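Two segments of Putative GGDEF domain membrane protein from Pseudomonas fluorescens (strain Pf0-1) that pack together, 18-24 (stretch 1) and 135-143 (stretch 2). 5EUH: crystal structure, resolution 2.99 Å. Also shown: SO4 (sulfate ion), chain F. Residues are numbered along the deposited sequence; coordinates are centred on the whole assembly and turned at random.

Stretch 1 (18-24) SLRHEWF
Stretch 2, residues 135-143: EISLEQLLF

The indole of Trp23 meets stretch 2 with both face and edge: its face lies over Leu138, the first helical residue, and its edge meets the loop before it. Leu138 CB lies 4.0 Å from the centroid of the Trp23 five-membered ring, 14° off its normal, a CH-pi contact; near the ring plane, Trp23 CH2 comes within 3.6 Å of Ile136 O. No hydrogen bond joins the stretches, so packing carries the contact, which buries 356 Å² summed over both sides. Trp23 (103 Å²), Leu138 (98 Å²) and Leu19 (64 Å²) supply most of it; Trp23, Leu19 and Leu141 are buried in the assembly, which suits their apolar side chains.

Residues 18-24 are helical throughout (phi -63 to -71, psi -21 to -56), within a longer helix. In stretch 2, extended Ile136 (-70/169) and Ser137 (-107/-178) lead into a helix from Leu138 onward. The axes approach to 11.6 Å with 118° between their N-to-C directions; the nearest CA atoms across the stretches are Trp23 CA and Leu138 CA, 7.0 Å apart.

Trp23 (chi1 171°, chi2 -105°) and Leu19 (t, p), one turn apart, both point toward stretch 2. Leu138 (t, p) points sideways, yet its CD1 reaches both, 3.7 Å from Leu19 CG and 3.6 Å from Trp23 CE3, while Leu138 CD2 lies 3.9 Å from Arg20 CA. Further along, Leu142 (chi1 -75°, chi2 139°, between wells) brings CD2 to 3.7 Å from Leu19 CD2, and Leu141 (t, p) places CD2 4.2 Å from Trp23 CZ3.

Ser137 (p) is the N-cap: Ser137 OG accepts a weak bond from Gln140 N (3.4 Å), and Ser137 N donates to Gln140 OE1 (3.1 Å).

At the margin, Arg20 (m, t, m, chi4 -96°) lays CG 4.0 Å from Leu138 CD2. Arg20 NE (3.0 Å) and Arg20 NH2 (2.7 Å) both donate to SO4 O4 of a sulfate, probably from the crystallisation liquor.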

# COMPACT_ATOMS: atom_id res chain seq x y z
N SER A 18 0.55 15.17 -0.49
CA SER A 18 1.78 14.83 -1.19
C SER A 18 1.50 14.29 -2.58
O SER A 18 2.28 14.53 -3.51
CB SER A 18 2.58 13.82 -0.38
OG SER A 18 2.75 14.25 0.96
N LEU A 19 0.41 13.54 -2.74
CA LEU A 19 0.09 12.99 -4.06
C LEU A 19 -0.33 14.08 -5.03
O LEU A 19 -0.05 13.97 -6.23
CB LEU A 19 -1.01 11.94 -3.92
CG LEU A 19 -1.42 11.21 -5.20
CD1 LEU A 19 -0.22 10.57 -5.87
CD2 LEU A 19 -2.47 10.17 -4.88
N ARG A 20 -1.00 15.13 -4.55
CA ARG A 20 -1.37 16.23 -5.43
C ARG A 20 -0.13 16.95 -5.96
O ARG A 20 -0.06 17.29 -7.14
CB ARG A 20 -2.28 17.21 -4.70
CG ARG A 20 -3.71 16.72 -4.55
CD ARG A 20 -4.62 17.84 -4.07
NE ARG A 20 -4.37 18.20 -2.68
CZ ARG A 20 -5.06 17.72 -1.65
NH1 ARG A 20 -6.04 16.85 -1.86
NH2 ARG A 20 -4.77 18.10 -0.42
N HIS A 21 0.86 17.18 -5.09
CA HIS A 21 2.09 17.84 -5.53
C HIS A 21 2.92 16.91 -6.40
O HIS A 21 3.47 17.34 -7.42
CB HIS A 21 2.88 18.31 -4.31
CG HIS A 21 2.26 19.47 -3.61
ND1 HIS A 21 2.21 19.58 -2.23
CD2 HIS A 21 1.66 20.59 -4.09
CE1 HIS A 21 1.60 20.70 -1.90
NE2 HIS A 21 1.26 21.33 -3.01
N GLU A 22 3.03 15.64 -6.01
CA GLU A 22 3.75 14.68 -6.84
C GLU A 22 3.06 14.44 -8.17
O GLU A 22 3.70 13.99 -9.12
CB GLU A 22 3.91 13.36 -6.09
CG GLU A 22 5.07 12.52 -6.57
CD GLU A 22 6.41 13.18 -6.29
OE1 GLU A 22 7.21 13.33 -7.24
OE2 GLU A 22 6.67 13.53 -5.13
N TRP A 23 1.76 14.74 -8.25
CA TRP A 23 1.04 14.62 -9.51
C TRP A 23 1.50 15.66 -10.52
O TRP A 23 1.92 15.33 -11.63
CB TRP A 23 -0.47 14.73 -9.26
CG TRP A 23 -1.27 14.84 -10.52
CD1 TRP A 23 -1.85 15.96 -11.02
CD2 TRP A 23 -1.56 13.78 -11.44
NE1 TRP A 23 -2.49 15.67 -12.20
CE2 TRP A 23 -2.33 14.34 -12.48
CE3 TRP A 23 -1.24 12.42 -11.48
CZ2 TRP A 23 -2.79 13.58 -13.55
CZ3 TRP A 23 -1.70 11.67 -12.54
CH2 TRP A 23 -2.46 12.25 -13.56
N PHE A 24 1.42 16.94 -10.14
CA PHE A 24 1.83 18.01 -11.04
C PHE A 24 3.31 17.93 -11.38
O PHE A 24 3.72 18.39 -12.45
CB PHE A 24 1.52 19.38 -10.42
CG PHE A 24 0.06 19.65 -10.26
CD1 PHE A 24 -0.73 19.95 -11.36
CD2 PHE A 24 -0.53 19.62 -9.01
CE1 PHE A 24 -2.07 20.20 -11.21
CE2 PHE A 24 -1.87 19.87 -8.86
CZ PHE A 24 -2.65 20.16 -9.96
N GLU A 135 -3.67 9.73 -20.42
CA GLU A 135 -4.56 10.88 -20.36
C GLU A 135 -5.42 10.90 -19.11
O GLU A 135 -6.26 11.79 -18.97
CB GLU A 135 -5.45 10.91 -21.60
CG GLU A 135 -4.73 11.30 -22.88
CD GLU A 135 -4.80 12.79 -23.14
OE1 GLU A 135 -5.88 13.38 -22.93
OE2 GLU A 135 -3.78 13.38 -23.56
N ILE A 136 -5.23 9.95 -18.20
CA ILE A 136 -6.07 9.86 -17.01
C ILE A 136 -5.77 11.04 -16.09
O ILE A 136 -4.80 11.77 -16.29
CB ILE A 136 -5.87 8.53 -16.27
CG1 ILE A 136 -4.47 8.47 -15.66
CG2 ILE A 136 -6.09 7.36 -17.23
CD1 ILE A 136 -4.23 7.23 -14.83
N SER A 137 -6.60 11.22 -15.07
CA SER A 137 -6.43 12.27 -14.08
C SER A 137 -5.98 11.64 -12.76
O SER A 137 -5.77 10.43 -12.66
CB SER A 137 -7.73 13.06 -13.90
OG SER A 137 -8.71 12.27 -13.27
N LEU A 138 -5.83 12.49 -11.75
CA LEU A 138 -5.40 12.00 -10.45
C LEU A 138 -6.50 11.18 -9.78
O LEU A 138 -6.22 10.18 -9.12
CB LEU A 138 -4.97 13.16 -9.56
CG LEU A 138 -4.32 12.79 -8.22
CD1 LEU A 138 -3.12 11.88 -8.44
CD2 LEU A 138 -3.92 14.05 -7.47
N GLU A 139 -7.75 11.60 -9.94
CA GLU A 139 -8.86 10.84 -9.37
C GLU A 139 -8.99 9.48 -10.05
O GLU A 139 -9.30 8.48 -9.39
CB GLU A 139 -10.16 11.63 -9.50
CG GLU A 139 -11.35 10.96 -8.86
CD GLU A 139 -12.64 11.71 -9.12
OE1 GLU A 139 -12.62 12.66 -9.93
OE2 GLU A 139 -13.67 11.36 -8.51
N GLN A 140 -8.75 9.42 -11.36
CA GLN A 140 -8.79 8.15 -12.06
C GLN A 140 -7.61 7.26 -11.67
O GLN A 140 -7.74 6.04 -11.66
CB GLN A 140 -8.81 8.39 -13.57
CG GLN A 140 -9.89 9.35 -14.01
CD GLN A 140 -10.06 9.42 -15.51
OE1 GLN A 140 -9.20 9.93 -16.22
NE2 GLN A 140 -11.17 8.89 -16.00
N LEU A 141 -6.47 7.87 -11.33
CA LEU A 141 -5.32 7.09 -10.88
C LEU A 141 -5.59 6.44 -9.53
O LEU A 141 -5.29 5.26 -9.32
CB LEU A 141 -4.09 7.99 -10.80
CG LEU A 141 -2.77 7.30 -10.45
CD1 LEU A 141 -2.24 6.53 -11.64
CD2 LEU A 141 -1.76 8.31 -9.95
N LEU A 142 -6.17 7.20 -8.59
CA LEU A 142 -6.54 6.64 -7.30
C LEU A 142 -7.65 5.61 -7.45
O LEU A 142 -7.68 4.61 -6.72
CB LEU A 142 -6.96 7.75 -6.34
CG LEU A 142 -5.84 8.61 -5.75
CD1 LEU A 142 -6.26 10.07 -5.72
CD2 LEU A 142 -5.51 8.13 -4.35
N PHE A 143 -8.58 5.85 -8.37
CA PHE A 143 -9.69 4.92 -8.57
C PHE A 143 -9.20 3.58 -9.08
O PHE A 143 -9.69 2.53 -8.66
CB PHE A 143 -10.71 5.53 -9.54
CG PHE A 143 -11.98 4.74 -9.65
CD1 PHE A 143 -12.11 3.72 -10.57
CD2 PHE A 143 -13.06 5.04 -8.84
CE1 PHE A 143 -13.28 3.00 -10.67
CE2 PHE A 143 -14.24 4.32 -8.94
CZ PHE A 143 -14.35 3.30 -9.86
S SO4 F . -2.77 21.47 -1.54
O1 SO4 F . -2.23 21.09 -2.83
O2 SO4 F . -1.71 22.05 -0.72
O3 SO4 F . -3.83 22.46 -1.73
O4 SO4 F . -3.32 20.30 -0.87